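Local coordinates for alpha-Amylase (Thermotoga maritima, PDB 2B5D), which is an alpha-amylase of glycoside hydrolase family 57 that joins an alpha/beta domain to a helical C-terminal region, at residues Leu483-Leu491 / Met504-Asp512; Met430-Ser440 / Ile518-Asp526. All coordinates share one frame; numbering follows the deposited sequence.

Contact 1 of 2, residues Leu483-Leu491 / Met504-Asp512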
# COMPACT_ATOMS: atom_id res chain seq x y z
N LEU A 483 4.60 -15.04 -8.43
CA LEU A 483 5.99 -15.48 -8.39
C LEU A 483 6.19 -16.83 -9.17
O LEU A 483 7.04 -16.94 -10.04
CB LEU A 483 6.44 -15.59 -6.94
CG LEU A 483 7.84 -16.11 -6.64
CD1 LEU A 483 8.87 -15.20 -7.29
CD2 LEU A 483 8.01 -16.12 -5.17
N HIS A 484 5.37 -17.84 -8.87
CA HIS A 484 5.42 -19.10 -9.61
C HIS A 484 4.97 -18.98 -11.06
O HIS A 484 5.54 -19.65 -11.91
CB HIS A 484 4.66 -20.18 -8.83
CG HIS A 484 5.29 -20.46 -7.51
ND1 HIS A 484 4.67 -20.18 -6.30
CD2 HIS A 484 6.53 -20.89 -7.20
CE1 HIS A 484 5.48 -20.50 -5.30
NE2 HIS A 484 6.61 -20.94 -5.82
N ILE A 485 4.00 -18.12 -11.36
CA ILE A 485 3.68 -17.93 -12.74
C ILE A 485 4.91 -17.44 -13.51
O ILE A 485 5.27 -18.00 -14.55
CB ILE A 485 2.49 -16.96 -12.92
CG1 ILE A 485 1.19 -17.65 -12.53
CG2 ILE A 485 2.39 -16.49 -14.38
CD1 ILE A 485 0.01 -16.67 -12.31
N LYS A 486 5.57 -16.40 -12.98
CA LYS A 486 6.73 -15.76 -13.58
C LYS A 486 7.89 -16.73 -13.75
O LYS A 486 8.51 -16.75 -14.81
CB LYS A 486 7.17 -14.55 -12.75
CG LYS A 486 8.40 -13.81 -13.34
CD LYS A 486 8.01 -12.51 -14.12
CE LYS A 486 9.21 -11.53 -14.42
NZ LYS A 486 10.12 -12.00 -15.55
N ARG A 487 8.18 -17.52 -12.71
CA ARG A 487 9.21 -18.52 -12.82
C ARG A 487 8.91 -19.52 -13.96
O ARG A 487 9.81 -19.89 -14.75
CB ARG A 487 9.39 -19.23 -11.47
CG ARG A 487 9.95 -18.33 -10.40
CD ARG A 487 10.34 -19.07 -9.13
NE ARG A 487 11.00 -18.14 -8.18
CZ ARG A 487 10.99 -18.24 -6.84
NH1 ARG A 487 10.31 -19.22 -6.22
NH2 ARG A 487 11.65 -17.33 -6.10
N PHE A 488 7.64 -19.92 -14.09
CA PHE A 488 7.25 -20.84 -15.15
C PHE A 488 7.47 -20.21 -16.53
O PHE A 488 7.97 -20.88 -17.45
CB PHE A 488 5.78 -21.29 -14.98
CG PHE A 488 5.24 -22.15 -16.12
CD1 PHE A 488 5.08 -23.54 -15.95
CD2 PHE A 488 4.88 -21.57 -17.32
CE1 PHE A 488 4.58 -24.33 -16.98
CE2 PHE A 488 4.37 -22.35 -18.36
CZ PHE A 488 4.23 -23.75 -18.19
N LEU A 489 7.08 -18.95 -16.68
CA LEU A 489 7.22 -18.29 -17.98
C LEU A 489 8.68 -18.07 -18.40
O LEU A 489 9.02 -18.16 -19.59
CB LEU A 489 6.49 -16.97 -17.98
CG LEU A 489 5.01 -16.97 -17.71
CD1 LEU A 489 4.55 -15.54 -17.38
CD2 LEU A 489 4.24 -17.50 -18.90
N ASN A 490 9.53 -17.77 -17.42
CA ASN A 490 10.95 -17.70 -17.65
C ASN A 490 11.48 -18.99 -18.20
O ASN A 490 12.21 -18.98 -19.18
CB ASN A 490 11.72 -17.34 -16.37
CG ASN A 490 11.56 -15.89 -15.99
OD1 ASN A 490 11.12 -15.06 -16.79
ND2 ASN A 490 11.87 -15.58 -14.74
N LEU A 491 11.13 -20.11 -17.58
CA LEU A 491 11.63 -21.38 -18.11
C LEU A 491 11.05 -21.68 -19.49
O LEU A 491 11.72 -22.22 -20.36
CB LEU A 491 11.37 -22.52 -17.15
CG LEU A 491 11.93 -22.38 -15.76
CD1 LEU A 491 11.03 -23.15 -14.80
CD2 LEU A 491 13.35 -22.88 -15.70
N MET A 504 20.02 -19.98 -13.44
CA MET A 504 18.67 -19.65 -13.06
C MET A 504 17.87 -20.94 -12.77
O MET A 504 17.24 -21.04 -11.73
CB MET A 504 17.96 -18.85 -14.17
CG MET A 504 16.61 -18.30 -13.70
SD MET A 504 15.51 -17.80 -15.06
CE MET A 504 16.31 -16.26 -15.57
N LEU A 505 17.94 -21.92 -13.67
CA LEU A 505 17.28 -23.22 -13.46
C LEU A 505 17.69 -23.87 -12.16
O LEU A 505 16.86 -24.38 -11.42
CB LEU A 505 17.52 -24.18 -14.63
CG LEU A 505 17.03 -25.64 -14.44
CD1 LEU A 505 15.49 -25.75 -14.35
CD2 LEU A 505 17.57 -26.50 -15.57
N ARG A 506 18.98 -23.83 -11.84
CA ARG A 506 19.44 -24.40 -10.58
C ARG A 506 18.94 -23.58 -9.40
O ARG A 506 18.85 -24.07 -8.27
CB ARG A 506 20.96 -24.39 -10.53
CG ARG A 506 21.64 -25.39 -11.40
CD ARG A 506 23.00 -25.75 -10.77
NE ARG A 506 23.87 -24.58 -10.68
CZ ARG A 506 24.57 -24.08 -11.70
NH1 ARG A 506 25.33 -23.00 -11.50
NH2 ARG A 506 24.51 -24.64 -12.92
N TYR A 507 18.68 -22.30 -9.65
CA TYR A 507 18.23 -21.44 -8.56
C TYR A 507 16.82 -21.94 -8.23
O TYR A 507 16.56 -22.38 -7.12
CB TYR A 507 18.31 -19.94 -8.91
CG TYR A 507 17.47 -19.13 -7.96
CD1 TYR A 507 17.72 -19.18 -6.60
CD2 TYR A 507 16.40 -18.34 -8.42
CE1 TYR A 507 16.92 -18.50 -5.68
CE2 TYR A 507 15.60 -17.65 -7.51
CZ TYR A 507 15.86 -17.74 -6.15
OH TYR A 507 15.11 -17.06 -5.23
N TYR A 508 15.94 -21.91 -9.23
CA TYR A 508 14.60 -22.51 -9.16
C TYR A 508 14.53 -23.94 -8.59
O TYR A 508 13.68 -24.22 -7.73
CB TYR A 508 13.98 -22.51 -10.55
CG TYR A 508 13.69 -21.14 -11.11
CD1 TYR A 508 13.20 -21.01 -12.39
CD2 TYR A 508 13.92 -19.97 -10.37
CE1 TYR A 508 12.89 -19.79 -12.93
CE2 TYR A 508 13.63 -18.69 -10.91
CZ TYR A 508 13.12 -18.62 -12.22
OH TYR A 508 12.80 -17.42 -12.84
N GLU A 509 15.41 -24.84 -9.04
CA GLU A 509 15.45 -26.20 -8.47
C GLU A 509 15.69 -26.20 -6.97
O GLU A 509 15.27 -27.11 -6.26
CB GLU A 509 16.48 -27.08 -9.18
CG GLU A 509 16.05 -27.54 -10.54
CD GLU A 509 17.20 -28.17 -11.34
OE1 GLU A 509 18.37 -27.76 -11.12
OE2 GLU A 509 16.96 -29.07 -12.20
N TRP A 510 16.37 -25.17 -6.51
CA TRP A 510 16.82 -25.09 -5.12
C TRP A 510 15.76 -24.48 -4.24
O TRP A 510 15.52 -24.96 -3.15
CB TRP A 510 18.09 -24.20 -5.06
CG TRP A 510 18.58 -23.81 -3.71
CD1 TRP A 510 19.02 -24.63 -2.72
CD2 TRP A 510 18.76 -22.46 -3.22
NE1 TRP A 510 19.45 -23.90 -1.64
CE2 TRP A 510 19.32 -22.56 -1.93
CE3 TRP A 510 18.52 -21.18 -3.77
CZ2 TRP A 510 19.64 -21.42 -1.15
CZ3 TRP A 510 18.81 -20.06 -3.01
CH2 TRP A 510 19.36 -20.18 -1.70
N THR A 511 15.16 -23.39 -4.70
CA THR A 511 14.20 -22.70 -3.88
C THR A 511 12.82 -23.39 -3.90
O THR A 511 12.12 -23.49 -2.86
CB THR A 511 14.13 -21.16 -4.20
OG1 THR A 511 13.28 -20.55 -3.22
CG2 THR A 511 13.58 -20.87 -5.57
N ASP A 512 12.46 -23.86 -5.09
CA ASP A 512 11.21 -24.58 -5.32
C ASP A 512 11.55 -26.04 -5.55
O ASP A 512 11.44 -26.51 -6.65
CB ASP A 512 10.51 -24.01 -6.55
CG ASP A 512 10.00 -22.59 -6.33
OD1 ASP A 512 9.91 -22.15 -5.15
OD2 ASP A 512 9.66 -21.92 -7.33
O HOH W 1 10.05 -19.56 -3.28
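Met504 opens the contact by laying SD against CB of Asn490, 4.0 Å away, while its CG lies over one face of the Tyr508 ring. Leu505 follows with CD1 at 3.8 Å from CD2 of Leu491, the two leucines crossing at about a right angle. Tyr507 brings its hydroxyl near NH2 of Arg487, but that hydroxyl is hydrogen-bonded to Glu20 of the same chain. At Tyr508, CG of Arg487 sits over the ring face not taken by Met504, 4.0 Å from the centroid in a CH-pi contact, and CG and CD2 of Leu491 lie at the ring edge. The Tyr508 hydroxyl receives a nearly straight bond from ND2 of Asn490 (2.8 Å, 173°); amide and ring are almost coplanar, and Glu20 O of the second subunit is a further partner of the same hydroxyl. Thr511 places CG2 over one face of the Arg487 guanidinium, opposite CD1 of Leu483. Asp512, just past the helix end, forms a salt bridge through OD2 to NH1 of Arg487 (3.0 Å), although the position of OD2 is less certain. The Arg487 chain, extended from CG to NE, spans from the Tyr508 face to this carboxylate. Segments 483-491 and 504-511, on helices 473-496 and 502-511, run roughly antiparallel, their directions 145° apart, with helix 443-458 touching His484, Arg487 and Glu509, and the second subunit packing on Met504 and Tyr507.

Contact 2 of 2, residues Met430-Ser440 / Ile518-Asp526; sequences MIDLSKKYYNS and INFRVMARD
Apolar contacts between Met430, Ile431, Phe520 and Met523 hold the last turns of helix 418-436 against the short 3-10 turn 520-523. CE of Met430 reaches CB of Phe520, its CG meets CG of Met523, and the Met523 chain, bent at both chi2 and chi3, brings CE to 3.6 Å from CG1 of Ile431. Farther along the helix, CG of Lys435 packs on CB of Ala524 at 3.8 Å, and CD1 of Tyr438, beyond the helix end, approaches the same methyl.

Aromatic contacts come next. The Phe520 ring is turned edge-on to the helix end: CD1 and CE1 lie against Ser434, and CZ is 3.4 Å from the carbonyl O of Tyr437, which lies in the ring plane. With CG set between its backbone N and carbonyl carbon (chi1 72°), Phe520 points this edge at the helix terminus. CD of Arg521 lies over the face of the Tyr438 ring in a CH-pi contact, 3.9 Å from its centroid, though its exact place is doubtful because it sits too near the Tyr438 carbonyl; the guanidinium stands almost perpendicular to that ring.

Polar contacts are fewer. Ser434 OG turns back to its own helix and bonds Ile431 O at 2.7 Å, so this carbonyl serves both the hydroxyl and Lys435 N; CB of Ser434 meanwhile rests on Phe520 O. NH1 of Arg521 donates to Tyr438 O, a bond made doubtful by local crowding, and the firmer partner of its guanidinium is Glu446, through a salt bridge.

Asn519 OD1 accepts from Arg521 N in an Asx turn that leads into the 3-10 turn, though the placement of Arg521 N is less sure. The arrangement is that of a C-terminal tail folded across the end of a helix, where Tyr437-Ser440 makes a type I beta turn, within the helical region of this family 57 protein.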
# COMPACT_ATOMS: atom_id res chain seq x y z
N MET A 430 2.05 -26.51 -20.94
CA MET A 430 2.71 -27.63 -20.24
C MET A 430 2.41 -28.99 -20.90
O MET A 430 3.26 -29.90 -20.88
CB MET A 430 2.28 -27.67 -18.78
CG MET A 430 3.01 -28.72 -17.95
SD MET A 430 4.74 -28.23 -17.69
CE MET A 430 5.66 -29.74 -17.76
N ILE A 431 1.20 -29.11 -21.46
CA ILE A 431 0.69 -30.35 -22.01
C ILE A 431 1.34 -30.57 -23.37
O ILE A 431 1.94 -31.62 -23.59
CB ILE A 431 -0.86 -30.39 -22.11
CG1 ILE A 431 -1.50 -30.55 -20.72
CG2 ILE A 431 -1.31 -31.58 -22.93
CD1 ILE A 431 -2.89 -29.99 -20.63
N ASP A 432 1.22 -29.57 -24.25
CA ASP A 432 2.01 -29.47 -25.50
C ASP A 432 3.44 -29.91 -25.34
O ASP A 432 3.88 -30.82 -26.00
CB ASP A 432 2.01 -28.05 -26.01
CG ASP A 432 0.69 -27.65 -26.57
OD1 ASP A 432 -0.27 -28.42 -26.41
OD2 ASP A 432 0.58 -26.57 -27.17
N LEU A 433 4.18 -29.26 -24.46
CA LEU A 433 5.58 -29.58 -24.36
C LEU A 433 5.87 -30.96 -23.79
O LEU A 433 6.93 -31.57 -24.07
CB LEU A 433 6.28 -28.48 -23.54
CG LEU A 433 6.16 -27.00 -23.98
CD1 LEU A 433 6.87 -26.11 -22.99
CD2 LEU A 433 6.71 -26.77 -25.35
N SER A 434 4.96 -31.47 -22.95
CA SER A 434 5.22 -32.77 -22.35
C SER A 434 5.07 -33.87 -23.42
O SER A 434 5.75 -34.88 -23.36
CB SER A 434 4.30 -33.06 -21.15
OG SER A 434 2.96 -33.17 -21.62
N LYS A 435 4.16 -33.64 -24.35
CA LYS A 435 3.92 -34.54 -25.47
C LYS A 435 5.06 -34.38 -26.49
O LYS A 435 5.69 -35.37 -26.88
CB LYS A 435 2.57 -34.23 -26.13
CG LYS A 435 1.34 -34.75 -25.37
CD LYS A 435 0.04 -34.29 -26.03
CE LYS A 435 -1.19 -34.70 -25.21
NZ LYS A 435 -2.42 -33.86 -25.60
N LYS A 436 5.34 -33.14 -26.90
CA LYS A 436 6.49 -32.82 -27.75
C LYS A 436 7.82 -33.43 -27.28
O LYS A 436 8.58 -33.94 -28.09
CB LYS A 436 6.57 -31.31 -27.97
CG LYS A 436 7.71 -30.84 -28.88
CD LYS A 436 7.63 -29.34 -29.15
CE LYS A 436 8.70 -28.89 -30.16
NZ LYS A 436 9.99 -28.48 -29.52
N TYR A 437 8.09 -33.44 -25.99
CA TYR A 437 9.38 -33.98 -25.52
C TYR A 437 9.22 -35.29 -24.79
O TYR A 437 10.10 -35.69 -24.02
CB TYR A 437 10.13 -32.98 -24.62
CG TYR A 437 10.60 -31.71 -25.33
CD1 TYR A 437 11.87 -31.63 -25.91
CD2 TYR A 437 9.73 -30.60 -25.45
CE1 TYR A 437 12.29 -30.46 -26.57
CE2 TYR A 437 10.13 -29.44 -26.10
CZ TYR A 437 11.41 -29.38 -26.66
OH TYR A 437 11.79 -28.22 -27.29
N TYR A 438 8.10 -35.96 -25.06
CA TYR A 438 7.82 -37.26 -24.42
C TYR A 438 9.00 -38.22 -24.51
O TYR A 438 9.42 -38.81 -23.49
CB TYR A 438 6.52 -37.91 -24.95
CG TYR A 438 6.13 -39.09 -24.07
CD1 TYR A 438 5.40 -38.90 -22.88
CD2 TYR A 438 6.54 -40.39 -24.40
CE1 TYR A 438 5.09 -39.97 -22.05
CE2 TYR A 438 6.23 -41.47 -23.58
CZ TYR A 438 5.51 -41.25 -22.41
OH TYR A 438 5.21 -42.33 -21.60
N ASN A 439 9.57 -38.32 -25.71
CA ASN A 439 10.66 -39.26 -26.00
C ASN A 439 12.08 -38.71 -25.99
O ASN A 439 13.03 -39.48 -26.25
CB ASN A 439 10.38 -39.95 -27.33
CG ASN A 439 9.10 -40.74 -27.28
OD1 ASN A 439 9.00 -41.72 -26.54
ND2 ASN A 439 8.10 -40.27 -28.00
N SER A 440 12.22 -37.42 -25.68
CA SER A 440 13.52 -36.80 -25.40
C SER A 440 14.36 -37.60 -24.39
O SER A 440 13.83 -38.19 -23.45
CB SER A 440 13.33 -35.36 -24.93
OG SER A 440 14.51 -34.83 -24.33
N ILE A 518 9.66 -35.93 -9.44
CA ILE A 518 8.60 -35.71 -10.41
C ILE A 518 9.07 -36.06 -11.85
O ILE A 518 10.28 -36.09 -12.15
CB ILE A 518 8.03 -34.25 -10.30
CG1 ILE A 518 6.55 -34.17 -10.73
CG2 ILE A 518 8.88 -33.26 -11.07
CD1 ILE A 518 5.94 -32.74 -10.60
N ASN A 519 8.11 -36.27 -12.73
CA ASN A 519 8.43 -36.51 -14.10
C ASN A 519 7.43 -35.80 -14.94
O ASN A 519 6.30 -36.16 -14.92
CB ASN A 519 8.27 -38.01 -14.40
CG ASN A 519 8.77 -38.39 -15.82
OD1 ASN A 519 8.49 -37.70 -16.84
ND2 ASN A 519 9.47 -39.49 -15.88
N PHE A 520 7.85 -34.85 -15.76
CA PHE A 520 6.94 -33.98 -16.49
C PHE A 520 6.02 -34.76 -17.36
O PHE A 520 5.03 -34.22 -17.84
CB PHE A 520 7.72 -32.97 -17.35
CG PHE A 520 8.40 -33.59 -18.58
CD1 PHE A 520 7.76 -33.60 -19.81
CD2 PHE A 520 9.68 -34.18 -18.47
CE1 PHE A 520 8.37 -34.20 -20.93
CE2 PHE A 520 10.29 -34.76 -19.57
CZ PHE A 520 9.63 -34.78 -20.80
N ARG A 521 6.40 -36.03 -17.63
CA ARG A 521 5.62 -36.88 -18.55
C ARG A 521 4.21 -37.27 -18.06
O ARG A 521 3.29 -37.47 -18.92
CB ARG A 521 6.46 -38.04 -19.12
CG ARG A 521 7.33 -37.57 -20.34
CD ARG A 521 8.37 -38.60 -20.83
NE ARG A 521 9.45 -38.77 -19.86
CZ ARG A 521 10.68 -38.27 -19.98
NH1 ARG A 521 11.06 -37.63 -21.07
NH2 ARG A 521 11.57 -38.47 -19.02
N VAL A 522 3.99 -37.22 -16.72
CA VAL A 522 2.60 -37.22 -16.18
C VAL A 522 1.65 -36.36 -16.99
O VAL A 522 0.45 -36.67 -17.09
CB VAL A 522 2.40 -36.76 -14.68
CG1 VAL A 522 2.46 -37.92 -13.69
CG2 VAL A 522 3.24 -35.52 -14.27
N MET A 523 2.14 -35.28 -17.57
CA MET A 523 1.22 -34.33 -18.28
C MET A 523 0.90 -34.74 -19.69
O MET A 523 0.07 -34.11 -20.37
CB MET A 523 1.78 -32.90 -18.27
CG MET A 523 1.87 -32.29 -16.84
SD MET A 523 0.23 -32.05 -16.12
CE MET A 523 -0.59 -30.85 -17.21
N ALA A 524 1.57 -35.78 -20.15
CA ALA A 524 1.31 -36.21 -21.53
C ALA A 524 0.32 -37.39 -21.63
O ALA A 524 0.03 -37.87 -22.74
CB ALA A 524 2.65 -36.54 -22.24
N ARG A 525 -0.18 -37.88 -20.48
CA ARG A 525 -1.08 -39.06 -20.45
C ARG A 525 -2.44 -38.77 -21.02
O ARG A 525 -2.83 -37.61 -21.11
CB ARG A 525 -1.25 -39.63 -19.08
CG ARG A 525 0.00 -39.99 -18.39
CD ARG A 525 -0.23 -39.31 -17.11
NE ARG A 525 -0.49 -40.16 -15.98
CZ ARG A 525 -1.02 -39.74 -14.82
NH1 ARG A 525 -1.43 -38.48 -14.61
NH2 ARG A 525 -1.13 -40.64 -13.86
N ASP A 526 -3.15 -39.81 -21.44
CA ASP A 526 -4.53 -39.61 -21.93
C ASP A 526 -5.47 -39.29 -20.78
O ASP A 526 -5.16 -39.51 -19.59
CB ASP A 526 -5.12 -40.79 -22.73
CG ASP A 526 -6.20 -40.31 -23.75
OD1 ASP A 526 -6.17 -39.05 -24.08
OD2 ASP A 526 -7.05 -41.15 -24.21

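In the fold
Both contacts belong to the helical C-terminal region, their centres about 19 Å apart, and they meet where CE1 of Phe488 packs on SD of Met430 at 4.0 Å. Helix 473-496 therefore serves both, facing helix 502-511 on one side and helix 418-436 on another. Contact 1 is buried throughout and pairs two helices, with charge and hydroxyl groups set among aliphatic and tyrosine side chains close to the second subunit. Contact 2 is partly exposed, joins a helix end to a tail, and relies mainly on methionine and aromatic packing; no other chain of the assembly touches it. Helix 443-458 borders both, supplying Glu455 beside Arg487 and Glu446 to Arg521.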